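PDB 2HEU: sugar ABC transporter, sugar-binding protein from Streptococcus pneumoniae, which probably captures a sugar, such as a raffinose-type oligosaccharide, outside the cell membrane and delivers it to an ABC importer. Local coordinates for residues A[147-152]-A[185-190]; A[178-183]-A[222-227]; A[275-280]-A[284-289]. All coordinates share one frame; numbering follows the deposited sequence. Where two conformers were deposited one is given.

Contact 1 (A[147-152]-A[185-190]); sequences ETWDEF and FATATG
Trp149 and Thr187 make the polar link of this contact. The indole N-H of Trp149 points at the hydroxyl oxygen of Thr187, with NE1 to OG1 at 3.1 Å. The acceptor lies 5° out of the indole plane, so the hydroxyl is met at the edge of the ring, but the N-H...O angle of 142° shows a bent bond. With chi1 at 63°, OG1 of Thr187 lies between its own backbone N and carbonyl carbon. From there it also bonds to the carbonyl of Leu183, one turn back along the helix, so the oxygen is shared between the indole and its own helix.

Van der Waals packing continues along the six-membered half of the same ring edge. Trp149 CZ2 comes to 3.8 Å from Ala188 N, a backbone atom also near the ring plane; the apolar part is small, Trp149 CH2 lying 4.3 Å from the methyl CB of Ala188. The two segments bury 119 Å² in all, a little over half of it on Trp149.

In the fold, the contact joins the first turn of helix 149-161 to the last turns of helix 178-189 in a solute-binding protein of the periplasmic type. Asp216 and Val220 of helix 212-222 also pack against the indole.

Side-chain bonds within each segment lie near the two helix ends. Thr148 is the N-cap: its OG1 accepts from Glu151 N at 2.9 Å. A separate bond, Glu147 N to Glu151 OE1 at 2.9 Å, ties the residue before the cap to the first turn. At the other end, Thr189 OG1 donates to Phe185 O at 2.8 Å; Thr189 N bonds to the same carbonyl from the opposite face of its plane. Gly190 then leaves the helix with positive phi.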
ATOM      1  N   GLU A 147      -4.112  -4.293 -21.459  1.00 14.72           N
ATOM      2  CA  GLU A 147      -3.923  -5.648 -20.767  1.00 16.05           C
ATOM      3  C   GLU A 147      -2.678  -6.274 -21.014  1.00 13.28           C
ATOM      4  O   GLU A 147      -2.441  -7.352 -20.538  1.00 15.46           O
ATOM      5  CB  GLU A 147      -4.757  -6.783 -21.047  1.00 19.74           C
ATOM      6  CG  GLU A 147      -5.358  -6.474 -22.045  1.00 17.11           C
ATOM      7  CD  GLU A 147      -6.707  -6.388 -21.636  1.00 23.17           C
ATOM      8  OE1 GLU A 147      -7.472  -7.326 -22.118  1.00 26.77           O
ATOM      9  OE2 GLU A 147      -6.909  -6.020 -20.469  1.00 33.97           O
ATOM     10  N   THR A 148      -1.734  -5.583 -21.651  1.00 12.09           N
ATOM     11  CA  THR A 148      -0.364  -6.013 -21.803  1.00 11.19           C
ATOM     12  C   THR A 148       0.554  -4.733 -21.814  1.00  9.55           C
ATOM     13  O   THR A 148       0.102  -3.651 -22.088  1.00 10.23           O
ATOM     14  CB  THR A 148      -0.086  -6.750 -23.116  1.00 10.84           C
ATOM     15  OG1 THR A 148      -0.295  -5.879 -24.185  1.00 11.21           O
ATOM     16  CG2 THR A 148      -0.975  -7.992 -23.286  1.00 13.44           C
ATOM     17  N   TRP A 149       1.832  -4.951 -21.584  1.00  9.87           N
ATOM     18  CA  TRP A 149       2.818  -3.897 -21.729  1.00  9.58           C
ATOM     19  C   TRP A 149       2.645  -3.252 -23.102  1.00  9.33           C
ATOM     20  O   TRP A 149       2.678  -1.995 -23.218  1.00  9.59           O
ATOM     21  CB  TRP A 149       4.224  -4.371 -21.607  1.00  9.86           C
ATOM     22  CG  TRP A 149       4.643  -4.973 -20.286  1.00  9.59           C
ATOM     23  CD1 TRP A 149       4.108  -4.772 -19.030  1.00  9.64           C
ATOM     24  CD2 TRP A 149       5.712  -5.890 -20.104  1.00 10.39           C
ATOM     25  NE1 TRP A 149       4.808  -5.473 -18.096  1.00  9.60           N
ATOM     26  CE2 TRP A 149       5.832  -6.145 -18.724  1.00  9.66           C
ATOM     27  CE3 TRP A 149       6.683  -6.465 -20.963  1.00 11.06           C
ATOM     28  CZ2 TRP A 149       6.787  -6.991 -18.195  1.00 10.83           C
ATOM     29  CZ3 TRP A 149       7.668  -7.320 -20.435  1.00 12.28           C
ATOM     30  CH2 TRP A 149       7.710  -7.544 -19.085  1.00 11.61           C
ATOM     31  N   ASP A 150       2.542  -4.065 -24.157  1.00  9.60           N
ATOM     32  CA  ASP A 150       2.509  -3.479 -25.502  1.00  9.83           C
ATOM     33  C   ASP A 150       1.230  -2.679 -25.673  1.00  9.81           C
ATOM     34  O   ASP A 150       1.264  -1.629 -26.349  1.00 10.08           O
ATOM     35  CB  ASP A 150       2.605  -4.630 -26.520  1.00 10.51           C
ATOM     36  CG  ASP A 150       3.992  -5.177 -26.688  1.00 11.93           C
ATOM     37  OD1 ASP A 150       4.922  -4.789 -26.023  1.00 13.04           O
ATOM     38  OD2 ASP A 150       4.071  -6.089 -27.551  1.00 16.08           O
ATOM     39  N   GLU A 151       0.116  -3.132 -25.153  1.00 10.22           N
ATOM     40  CA  GLU A 151      -1.112  -2.328 -25.265  1.00  9.65           C
ATOM     41  C   GLU A 151      -0.978  -1.050 -24.479  1.00  9.97           C
ATOM     42  O   GLU A 151      -1.533  -0.008 -24.870  1.00 10.08           O
ATOM     43  CB  GLU A 151      -2.325  -3.048 -24.776  1.00 10.75           C
ATOM     44  CG  GLU A 151      -2.818  -4.178 -25.668  1.00 12.21           C
ATOM     45  CD  GLU A 151      -4.119  -4.738 -25.282  1.00 15.80           C
ATOM     46  OE1 GLU A 151      -4.661  -4.469 -24.254  1.00 20.97           O
ATOM     47  OE2 GLU A 151      -4.740  -5.520 -26.080  1.00 19.26           O
ATOM     48  N   PHE A 152      -0.247  -1.027 -23.383  1.00  9.35           N
ATOM     49  CA  PHE A 152      -0.088   0.221 -22.577  1.00  9.57           C
ATOM     50  C   PHE A 152       0.738   1.250 -23.369  1.00  8.90           C
ATOM     51  O   PHE A 152       0.383   2.411 -23.431  1.00  9.34           O
ATOM     52  CB  PHE A 152       0.517  -0.187 -21.246  1.00  9.35           C
ATOM     53  CG  PHE A 152       0.414   0.892 -20.139  1.00  9.12           C
ATOM     54  CD1 PHE A 152      -0.270   2.071 -20.240  1.00  9.18           C
ATOM     55  CD2 PHE A 152       1.070   0.582 -18.950  1.00  9.83           C
ATOM     56  CE1 PHE A 152      -0.333   2.938 -19.144  1.00  9.69           C
ATOM     57  CE2 PHE A 152       1.003   1.449 -17.876  1.00 10.46           C
ATOM     58  CZ  PHE A 152       0.292   2.629 -17.979  1.00 10.33           C
ATOM     59  N   PHE A 185       9.242  -4.406 -12.215  1.00  8.05           N
ATOM     60  CA  PHE A 185      10.072  -5.553 -11.903  1.00  8.41           C
ATOM     61  C   PHE A 185       9.240  -6.769 -11.606  1.00  8.95           C
ATOM     62  O   PHE A 185       9.637  -7.898 -11.993  1.00  9.46           O
ATOM     63  CB  PHE A 185      11.016  -5.266 -10.739  1.00  8.66           C
ATOM     64  CG  PHE A 185      12.217  -4.451 -11.120  1.00  8.23           C
ATOM     65  CD1 PHE A 185      12.414  -3.157 -10.676  1.00  8.53           C
ATOM     66  CD2 PHE A 185      13.210  -5.009 -11.923  1.00  8.93           C
ATOM     67  CE1 PHE A 185      13.535  -2.419 -11.042  1.00  8.98           C
ATOM     68  CE2 PHE A 185      14.321  -4.302 -12.309  1.00  9.44           C
ATOM     69  CZ  PHE A 185      14.497  -2.996 -11.851  1.00  9.29           C
ATOM     70  N   ALA A 186       8.116  -6.661 -10.879  1.00  8.68           N
ATOM     71  CA  ALA A 186       7.333  -7.856 -10.555  1.00  9.17           C
ATOM     72  C   ALA A 186       6.761  -8.493 -11.789  1.00  9.73           C
ATOM     73  O   ALA A 186       6.815  -9.703 -11.952  1.00 10.10           O
ATOM     74  CB  ALA A 186       6.241  -7.454  -9.536  1.00 10.17           C
ATOM     75  N   THR A 187       6.200  -7.684 -12.685  1.00  9.22           N
ATOM     76  CA  THR A 187       5.665  -8.278 -13.941  1.00  9.74           C
ATOM     77  C   THR A 187       6.784  -8.837 -14.783  1.00 10.25           C
ATOM     78  O   THR A 187       6.613  -9.838 -15.482  1.00 12.78           O
ATOM     79  CB  THR A 187       4.767  -7.299 -14.709  1.00 10.16           C
ATOM     80  OG1 THR A 187       5.494  -6.148 -15.135  1.00  9.65           O
ATOM     81  CG2 THR A 187       3.502  -6.921 -13.950  1.00 10.38           C
ATOM     82  N   ALA A 188       7.935  -8.204 -14.796  1.00 10.29           N
ATOM     83  CA  ALA A 188       9.066  -8.711 -15.592  1.00 10.95           C
ATOM     84  C   ALA A 188       9.610 -10.063 -15.099  1.00 11.72           C
ATOM     85  O   ALA A 188      10.124 -10.860 -15.879  1.00 14.31           O
ATOM     86  CB  ALA A 188      10.194  -7.709 -15.615  1.00 11.59           C
ATOM     87  N   THR A 189       9.516 -10.291 -13.797  1.00 10.99           N
ATOM     88  CA  THR A 189      10.104 -11.473 -13.157  1.00 12.57           C
ATOM     89  C   THR A 189       9.140 -12.586 -12.774  1.00 14.23           C
ATOM     90  O   THR A 189       9.570 -13.698 -12.471  1.00 14.91           O
ATOM     91  CB  THR A 189      10.889 -11.059 -11.915  1.00 11.30           C
ATOM     92  OG1 THR A 189       9.996 -10.522 -10.947  1.00 10.80           O
ATOM     93  CG2 THR A 189      12.032 -10.124 -12.185  1.00 12.40           C
ATOM     94  N   GLY A 190       7.880 -12.274 -12.736  1.00 13.52           N
ATOM     95  CA  GLY A 190       6.804 -13.231 -12.399  1.00 15.85           C
ATOM     96  C   GLY A 190       6.190 -13.030 -11.058  1.00 14.02           C
ATOM     97  O   GLY A 190       5.294 -13.856 -10.735  1.00 17.36           O
TER

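Contact 2 (A[178-183]-A[222-227])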
ATOM      1  N   ASN A 178       7.164   4.747  -6.875  1.00  8.07           N
ATOM      2  CA  ASN A 178       7.686   3.507  -6.232  1.00  8.28           C
ATOM      3  C   ASN A 178       6.846   2.316  -6.677  1.00  8.30           C
ATOM      4  O   ASN A 178       7.402   1.297  -7.116  1.00  8.21           O
ATOM      5  CB  ASN A 178       7.604   3.737  -4.710  1.00  8.76           C
ATOM      6  CG  ASN A 178       8.208   2.623  -3.946  1.00  8.66           C
ATOM      7  OD1 ASN A 178       7.651   2.370  -2.771  1.00 13.81           O
ATOM      8  ND2 ASN A 178       9.262   2.064  -4.324  1.00  7.64           N
ATOM      9  N   GLY A 179       5.507   2.388  -6.566  1.00  7.87           N
ATOM     10  CA  GLY A 179       4.722   1.267  -6.968  1.00  8.05           C
ATOM     11  C   GLY A 179       4.845   0.915  -8.420  1.00  7.34           C
ATOM     12  O   GLY A 179       4.810  -0.249  -8.814  1.00  8.25           O
ATOM     13  N   TYR A 180       5.015   1.922  -9.294  1.00  7.37           N
ATOM     14  CA  TYR A 180       5.113   1.710 -10.730  1.00  7.32           C
ATOM     15  C   TYR A 180       6.334   0.829 -11.037  1.00  7.15           C
ATOM     16  O   TYR A 180       6.229  -0.160 -11.760  1.00  7.37           O
ATOM     17  CB  TYR A 180       5.167   3.035 -11.451  1.00  7.59           C
ATOM     18  CG  TYR A 180       5.085   2.902 -12.950  1.00  7.43           C
ATOM     19  CD1 TYR A 180       3.905   3.034 -13.640  1.00  7.72           C
ATOM     20  CD2 TYR A 180       6.211   2.616 -13.706  1.00  7.57           C
ATOM     21  CE1 TYR A 180       3.830   2.855 -15.009  1.00  8.07           C
ATOM     22  CE2 TYR A 180       6.171   2.431 -15.067  1.00  8.20           C
ATOM     23  CZ  TYR A 180       4.982   2.549 -15.718  1.00  7.14           C
ATOM     24  OH  TYR A 180       4.853   2.360 -17.073  1.00  8.47           O
ATOM     25  N   ASN A 181       7.484   1.224 -10.529  1.00  7.29           N
ATOM     26  CA  ASN A 181       8.704   0.478 -10.850  1.00  7.20           C
ATOM     27  C   ASN A 181       8.742  -0.852 -10.122  1.00  7.91           C
ATOM     28  O   ASN A 181       9.263  -1.845 -10.649  1.00  8.10           O
ATOM     29  CB  ASN A 181       9.929   1.333 -10.612  1.00  7.36           C
ATOM     30  CG  ASN A 181      11.173   0.803 -11.354  1.00  7.58           C
ATOM     31  OD1 ASN A 181      11.019   0.002 -12.305  1.00  8.17           O
ATOM     32  ND2 ASN A 181      12.326   1.275 -10.956  1.00  8.07           N
ATOM     33  N   GLN A 182       8.208  -0.926  -8.907  1.00  7.79           N
ATOM     34  CA  GLN A 182       8.123  -2.262  -8.276  1.00  8.18           C
ATOM     35  C   GLN A 182       7.302  -3.195  -9.136  1.00  8.05           C
ATOM     36  O   GLN A 182       7.661  -4.374  -9.275  1.00  8.94           O
ATOM     37  CB  GLN A 182       7.565  -2.157  -6.859  1.00  7.84           C
ATOM     38  CG  GLN A 182       8.506  -1.459  -5.921  1.00  7.92           C
ATOM     39  CD  GLN A 182       8.143  -1.633  -4.467  1.00  8.39           C
ATOM     40  OE1 GLN A 182       7.401  -2.548  -4.099  1.00  8.99           O
ATOM     41  NE2 GLN A 182       8.683  -0.778  -3.638  1.00  9.17           N
ATOM     42  N   LEU A 183       6.219  -2.723  -9.713  1.00  7.86           N
ATOM     43  CA  LEU A 183       5.343  -3.545 -10.573  1.00  8.17           C
ATOM     44  C   LEU A 183       6.001  -3.822 -11.940  1.00  8.14           C
ATOM     45  O   LEU A 183       5.759  -4.887 -12.518  1.00  8.89           O
ATOM     46  CB  LEU A 183       3.984  -2.943 -10.695  1.00  8.74           C
ATOM     47  CG  LEU A 183       3.164  -3.035  -9.409  1.00  9.54           C
ATOM     48  CD1 LEU A 183       1.943  -2.114  -9.458  1.00 10.68           C
ATOM     49  CD2 LEU A 183       2.756  -4.438  -9.143  1.00 11.05           C
ATOM     50  N   ASP A 222       9.882   2.980 -19.811  1.00  7.69           N
ATOM     51  CA  ASP A 222       9.862   3.806 -20.981  1.00  7.90           C
ATOM     52  C   ASP A 222       8.490   4.199 -21.438  1.00  8.05           C
ATOM     53  O   ASP A 222       8.340   5.149 -22.201  1.00  8.42           O
ATOM     54  CB  ASP A 222      10.664   3.165 -22.146  1.00  8.25           C
ATOM     55  CG  ASP A 222      12.130   3.385 -22.038  1.00  9.28           C
ATOM     56  OD1 ASP A 222      12.589   4.268 -21.290  1.00 10.50           O
ATOM     57  OD2 ASP A 222      12.893   2.691 -22.773  1.00 10.62           O
ATOM     58  N   ILE A 223       7.435   3.524 -20.952  1.00  8.08           N
ATOM     59  CA  ILE A 223       6.071   3.997 -21.232  1.00  8.32           C
ATOM     60  C   ILE A 223       5.891   5.424 -20.749  1.00  8.05           C
ATOM     61  O   ILE A 223       5.198   6.229 -21.346  1.00  8.85           O
ATOM     62  CB  ILE A 223       5.049   3.020 -20.604  1.00  8.21           C
ATOM     63  CG1 ILE A 223       5.160   1.645 -21.260  1.00  9.35           C
ATOM     64  CG2 ILE A 223       3.627   3.555 -20.698  1.00  9.12           C
ATOM     65  CD1 ILE A 223       4.389   0.517 -20.574  1.00  9.82           C
ATOM     66  N   LEU A 224       6.536   5.735 -19.603  1.00  7.61           N
ATOM     67  CA  LEU A 224       6.480   7.080 -19.011  1.00  8.04           C
ATOM     68  C   LEU A 224       7.343   8.097 -19.676  1.00  8.33           C
ATOM     69  O   LEU A 224       7.336   9.280 -19.301  1.00  9.06           O
ATOM     70  CB  LEU A 224       6.795   7.003 -17.506  1.00  8.26           C
ATOM     71  CG  LEU A 224       5.970   6.042 -16.687  1.00  8.20           C
ATOM     72  CD1 LEU A 224       6.383   6.165 -15.214  1.00  9.11           C
ATOM     73  CD2 LEU A 224       4.461   6.243 -16.880  1.00 10.37           C
ATOM     74  N   ARG A 225       8.131   7.671 -20.678  1.00  8.19           N
ATOM     75  CA  ARG A 225       9.098   8.490 -21.416  0.50  8.84           C
ATOM     76  C   ARG A 225       8.659   8.716 -22.852  1.00  8.49           C
ATOM     77  O   ARG A 225       9.365   9.380 -23.607  1.00  9.99           O
ATOM     78  CB  ARG A 225      10.507   7.858 -21.363  0.50  8.42           C
ATOM     79  CG  ARG A 225      11.026   7.674 -19.946  0.50  9.70           C
ATOM     80  CD  ARG A 225      12.546   7.913 -19.834  0.50 10.59           C
ATOM     81  NE  ARG A 225      13.018   9.293 -19.984  0.50 10.57           N
ATOM     82  CZ  ARG A 225      13.555   9.880 -21.051  0.50 10.14           C
ATOM     83  NH1 ARG A 225      13.860   9.164 -22.115  0.50  9.58           N
ATOM     84  NH2 ARG A 225      13.864  11.154 -20.996  0.50 12.78           N
ATOM     85  N   ILE A 226       7.514   8.157 -23.273  1.00  8.70           N
ATOM     86  CA  ILE A 226       7.025   8.385 -24.650  1.00  8.57           C
ATOM     87  C   ILE A 226       6.943   9.909 -24.855  1.00  8.70           C
ATOM     88  O   ILE A 226       6.476  10.652 -23.984  1.00  9.00           O
ATOM     89  CB  ILE A 226       5.731   7.638 -24.857  1.00  9.13           C
ATOM     90  CG1 ILE A 226       6.024   6.118 -24.879  1.00  9.58           C
ATOM     91  CG2 ILE A 226       4.952   8.124 -26.061  1.00 10.49           C
ATOM     92  CD1 ILE A 226       4.767   5.233 -24.792  1.00  9.82           C
ATOM     93  N   ASN A 227       7.322  10.353 -26.035  1.00  9.63           N
ATOM     94  CA  ASN A 227       7.290  11.812 -26.288  0.50 10.54           C
ATOM     95  C   ASN A 227       5.839  12.333 -26.183  1.00 10.01           C
ATOM     96  O   ASN A 227       4.937  11.800 -26.786  1.00 11.61           O
ATOM     97  CB  ASN A 227       7.847  12.079 -27.689  0.50 13.13           C
ATOM     98  CG  ASN A 227       7.976  13.560 -27.998  0.50 14.03           C
ATOM     99  OD1 ASN A 227       6.986  14.232 -28.351  0.50 17.64           O
ATOM    100  ND2 ASN A 227       9.147  14.125 -27.889  0.50 15.48           N
TER
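Helix 178-189 packs here against the turn that follows helix 212-222, a buried helix-to-loop contact within the solute-binding fold. Tyr180 carries it from the helix side. Its chi1 of -172° sets CG anti to the backbone N and sends the ring out toward Leu224 and Ile223. Leu224 lays its branched end over one face of the ring: CD1 stands 3.8 Å from the centroid of the Tyr180 ring and 13° off the normal, a CH-pi contact nearly above the centre. The other methyl, CD2, sits toward the phenol end, 3.9 Å from Tyr180 CZ. Ile223 crosses the tyrosine at about a right angle and meets only its hydroxyl, CB lying 3.6 Å from Tyr180 OH. Phe152, Glu153 and Val156 of helix 149-161 also touch the Ile223 side chain.

The polar end of Tyr180 is satisfied by the carbonyl of Val220, just before the turn. A ring gripped by a methyl over its face and by a hydrogen bond at its hydroxyl is probably restrained from swinging, and its buried hydroxyl is paired even though its neighbours across the contact, Ile223 and Leu224, are hydrocarbon.

Contact 3 (A[275-280]-A[284-289])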
ATOM      1  N   THR A 275      -9.807   2.810 -12.258  1.00 10.11           N
ATOM      2  CA  THR A 275      -8.402   2.404 -12.063  1.00  9.69           C
ATOM      3  C   THR A 275      -8.153   1.114 -12.869  1.00 10.11           C
ATOM      4  O   THR A 275      -9.092   0.313 -13.114  1.00 11.47           O
ATOM      5  CB  THR A 275      -8.084   2.188 -10.570  1.00  9.77           C
ATOM      6  OG1 THR A 275      -9.062   1.314  -9.984  1.00 10.69           O
ATOM      7  CG2 THR A 275      -7.994   3.490  -9.809  1.00 10.65           C
ATOM      8  N   PHE A 276      -6.921   0.910 -13.230  1.00 10.00           N
ATOM      9  CA  PHE A 276      -6.534  -0.355 -13.801  1.00  9.58           C
ATOM     10  C   PHE A 276      -5.209  -0.785 -13.197  1.00  9.69           C
ATOM     11  O   PHE A 276      -4.376  -0.004 -12.725  1.00 10.41           O
ATOM     12  CB  PHE A 276      -6.535  -0.380 -15.333  1.00 11.40           C
ATOM     13  CG  PHE A 276      -5.569   0.547 -16.032  1.00 10.90           C
ATOM     14  CD1 PHE A 276      -4.245   0.164 -16.288  1.00  9.79           C
ATOM     15  CD2 PHE A 276      -5.982   1.790 -16.560  1.00 10.61           C
ATOM     16  CE1 PHE A 276      -3.399   0.977 -17.047  1.00  9.59           C
ATOM     17  CE2 PHE A 276      -5.158   2.589 -17.293  1.00 10.42           C
ATOM     18  CZ  PHE A 276      -3.859   2.153 -17.538  1.00  9.80           C
ATOM     19  N   MET A 277      -4.987  -2.081 -13.214  1.00 10.02           N
ATOM     20  CA  MET A 277      -3.718  -2.673 -12.772  1.00  9.59           C
ATOM     21  C   MET A 277      -2.690  -2.503 -13.899  1.00  9.95           C
ATOM     22  O   MET A 277      -2.990  -2.679 -15.082  1.00 11.34           O
ATOM     23  CB  MET A 277      -3.907  -4.167 -12.481  1.00  9.97           C
ATOM     24  CG  MET A 277      -4.842  -4.375 -11.288  1.00 11.64           C
ATOM     25  SD  MET A 277      -5.422  -6.058 -11.122  1.00 13.11           S
ATOM     26  CE  MET A 277      -3.953  -6.611 -10.487  1.00 12.37           C
ATOM     27  N   ILE A 278      -1.471  -2.256 -13.481  1.00 10.42           N
ATOM     28  CA  ILE A 278      -0.378  -2.251 -14.472  1.00 10.40           C
ATOM     29  C   ILE A 278      -0.276  -3.662 -15.037  1.00  9.79           C
ATOM     30  O   ILE A 278      -0.194  -4.665 -14.364  1.00 10.50           O
ATOM     31  CB  ILE A 278       0.920  -1.843 -13.781  1.00 11.50           C
ATOM     32  CG1 ILE A 278       0.819  -0.349 -13.357  1.00 10.89           C
ATOM     33  CG2 ILE A 278       2.133  -2.065 -14.698  1.00 14.15           C
ATOM     34  CD1 ILE A 278       2.021   0.181 -12.595  1.00 11.73           C
ATOM     35  N   PRO A 279      -0.306  -3.737 -16.383  1.00 11.78           N
ATOM     36  CA  PRO A 279      -0.294  -5.038 -17.067  1.00 12.09           C
ATOM     37  C   PRO A 279       1.015  -5.698 -16.965  1.00 10.51           C
ATOM     38  O   PRO A 279       2.071  -5.090 -16.768  1.00 11.06           O
ATOM     39  CB  PRO A 279      -0.777  -4.744 -18.486  1.00 14.05           C
ATOM     40  CG  PRO A 279      -0.210  -3.380 -18.663  1.00 13.06           C
ATOM     41  CD  PRO A 279      -0.498  -2.663 -17.400  1.00 12.74           C
ATOM     42  N   GLY A 280       0.942  -6.999 -17.194  1.00 11.58           N
ATOM     43  CA  GLY A 280       2.067  -7.776 -17.466  1.00 11.88           C
ATOM     44  C   GLY A 280       2.385  -7.930 -18.921  1.00 11.28           C
ATOM     45  O   GLY A 280       1.773  -7.283 -19.769  1.00 11.18           O
ATOM     46  N   GLY A 284      -3.652 -11.558 -18.399  1.00 10.56           N
ATOM     47  CA  GLY A 284      -3.832 -12.295 -17.199  1.00  9.96           C
ATOM     48  C   GLY A 284      -2.680 -12.190 -16.252  1.00 11.17           C
ATOM     49  O   GLY A 284      -2.694 -12.784 -15.194  1.00 12.71           O
ATOM     50  N   GLN A 285      -1.649 -11.386 -16.551  1.00 11.13           N
ATOM     51  CA  GLN A 285      -0.428 -11.261 -15.772  1.00 11.16           C
ATOM     52  C   GLN A 285      -0.352  -9.944 -14.981  1.00 10.46           C
ATOM     53  O   GLN A 285       0.709  -9.657 -14.397  1.00 12.54           O
ATOM     54  CB  GLN A 285       0.774 -11.407 -16.690  1.00 12.73           C
ATOM     55  CG  GLN A 285       0.821 -12.888 -17.225  1.00 15.01           C
ATOM     56  CD  GLN A 285       2.040 -13.119 -18.050  1.00 18.68           C
ATOM     57  OE1 GLN A 285       2.816 -12.215 -18.361  1.00 23.26           O
ATOM     58  NE2 GLN A 285       2.276 -14.376 -18.381  1.00 19.91           N
ATOM     59  N   SER A 286      -1.357  -9.125 -15.008  1.00  9.48           N
ATOM     60  CA  SER A 286      -1.302  -7.880 -14.284  1.00  9.67           C
ATOM     61  C   SER A 286      -1.215  -8.096 -12.808  1.00  8.75           C
ATOM     62  O   SER A 286      -1.707  -9.085 -12.257  1.00  9.99           O
ATOM     63  CB  SER A 286      -2.486  -6.992 -14.649  1.00 11.20           C
ATOM     64  OG  SER A 286      -3.686  -7.620 -14.156  1.00 13.24           O
ATOM     65  N   LEU A 287      -0.612  -7.130 -12.103  1.00  9.13           N
ATOM     66  CA  LEU A 287      -0.349  -7.230 -10.677  1.00  8.91           C
ATOM     67  C   LEU A 287      -0.644  -5.886 -10.015  1.00  8.64           C
ATOM     68  O   LEU A 287      -0.613  -4.845 -10.668  1.00  9.57           O
ATOM     69  CB  LEU A 287       1.112  -7.582 -10.434  1.00  9.83           C
ATOM     70  CG  LEU A 287       1.586  -8.929 -10.917  1.00  9.69           C
ATOM     71  CD1 LEU A 287       3.072  -9.104 -10.765  1.00 11.52           C
ATOM     72  CD2 LEU A 287       0.847 -10.113 -10.183  1.00 11.57           C
ATOM     73  N   THR A 288      -0.875  -5.933  -8.714  1.00  8.60           N
ATOM     74  CA  THR A 288      -0.837  -4.744  -7.876  1.00  8.28           C
ATOM     75  C   THR A 288       0.084  -5.018  -6.676  1.00  7.85           C
ATOM     76  O   THR A 288       0.551  -6.141  -6.495  1.00  8.54           O
ATOM     77  CB  THR A 288      -2.254  -4.275  -7.504  1.00  8.63           C
ATOM     78  OG1 THR A 288      -2.157  -2.997  -6.859  1.00  8.55           O
ATOM     79  CG2 THR A 288      -2.979  -5.207  -6.575  1.00  9.79           C
ATOM     80  N   VAL A 289       0.355  -3.963  -5.932  1.00  8.35           N
ATOM     81  CA  VAL A 289       1.261  -4.021  -4.783  1.00  8.07           C
ATOM     82  C   VAL A 289       0.681  -3.134  -3.701  1.00  8.37           C
ATOM     83  O   VAL A 289       0.045  -2.140  -3.981  1.00  8.78           O
ATOM     84  CB  VAL A 289       2.699  -3.557  -5.184  1.00  8.50           C
ATOM     85  CG1 VAL A 289       2.746  -2.138  -5.693  1.00  9.46           C
ATOM     86  CG2 VAL A 289       3.677  -3.793  -4.050  1.00 10.08           C
TER
HETATM   87  O   HOH W   1      -1.387  -2.272 -10.676  1.00 10.36           O
HETATM   88  O   HOH W   2      -1.456  -8.475 -18.026  1.00 15.04           O
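Met277 reaches across to the chain at Ser286, Leu287 and Thr288, and its side chain can be followed outward. CB lies 3.8 Å from Ser286 CB and equally far from Leu287 O. Beyond it, SD passes 3.8 Å from Ser286 OG. The bend at chi3, 76°, then turns the methyl CE onto the opposing backbone, where it rests 3.4 Å from Leu287 C. It also lies close to Thr288 N and approaches the CB of that threonine. The thioether thus packs largely on main chain.

The two segments are the arms of a loop that runs from strand 273-276 to strand 288-290, with end-to-end directions 142° apart. Direct backbone pairing is slight: Leu287 N bonds weakly to Ile278 O at 3.4 Å, and Ser286 CA makes a CA-H...O contact with the same oxygen. Water completes the join. One molecule accepts from Ile278 N and donates to Leu287 O at 2.7 Å, linking the two arms. A second accepts from Gly280 N and, over a longer distance, from Gln285 N.

At the closed end Gly280 CA comes 3.8 Å from Gln285 O. Gly280, without a side chain, also lets its CA lie 3.9 Å from Gln285 CB. The polar ends of two residues in the second arm turn to other parts of the fold: Ser286 OG bonds to Arg357, and Thr288 OG1 to the carbonyl of Tyr129 in strand 129-134.

The chemistry is therefore divided. The methionine packs its thioether against the second arm, largely on backbone, while the polar join between the main chains consists of one weak direct bond and two water bridges.

Overall arrangement
The three contacts lie close together in space, on the same side of the chain's centre. Contacts 1 and 3 have centres about 8 Å apart, contacts 1 and 2 about 11 Å, and contacts 2 and 3 about 13 Å. Helix 178-189 serves both contact 1 and contact 2. Phe152 joins them too: its CD2 packs 3.7 Å from Ile223 CD1. Contact 3 meets contact 1 where Trp149 N probably bonds to Gly280 O at 3.0 Å, and it meets contact 2 where Tyr180 CD1 lies 3.6 Å from Ile278 CD1. The sodium site at Lys103 and Glu335 involves none of their segments, and no sugar is bound in this apo form.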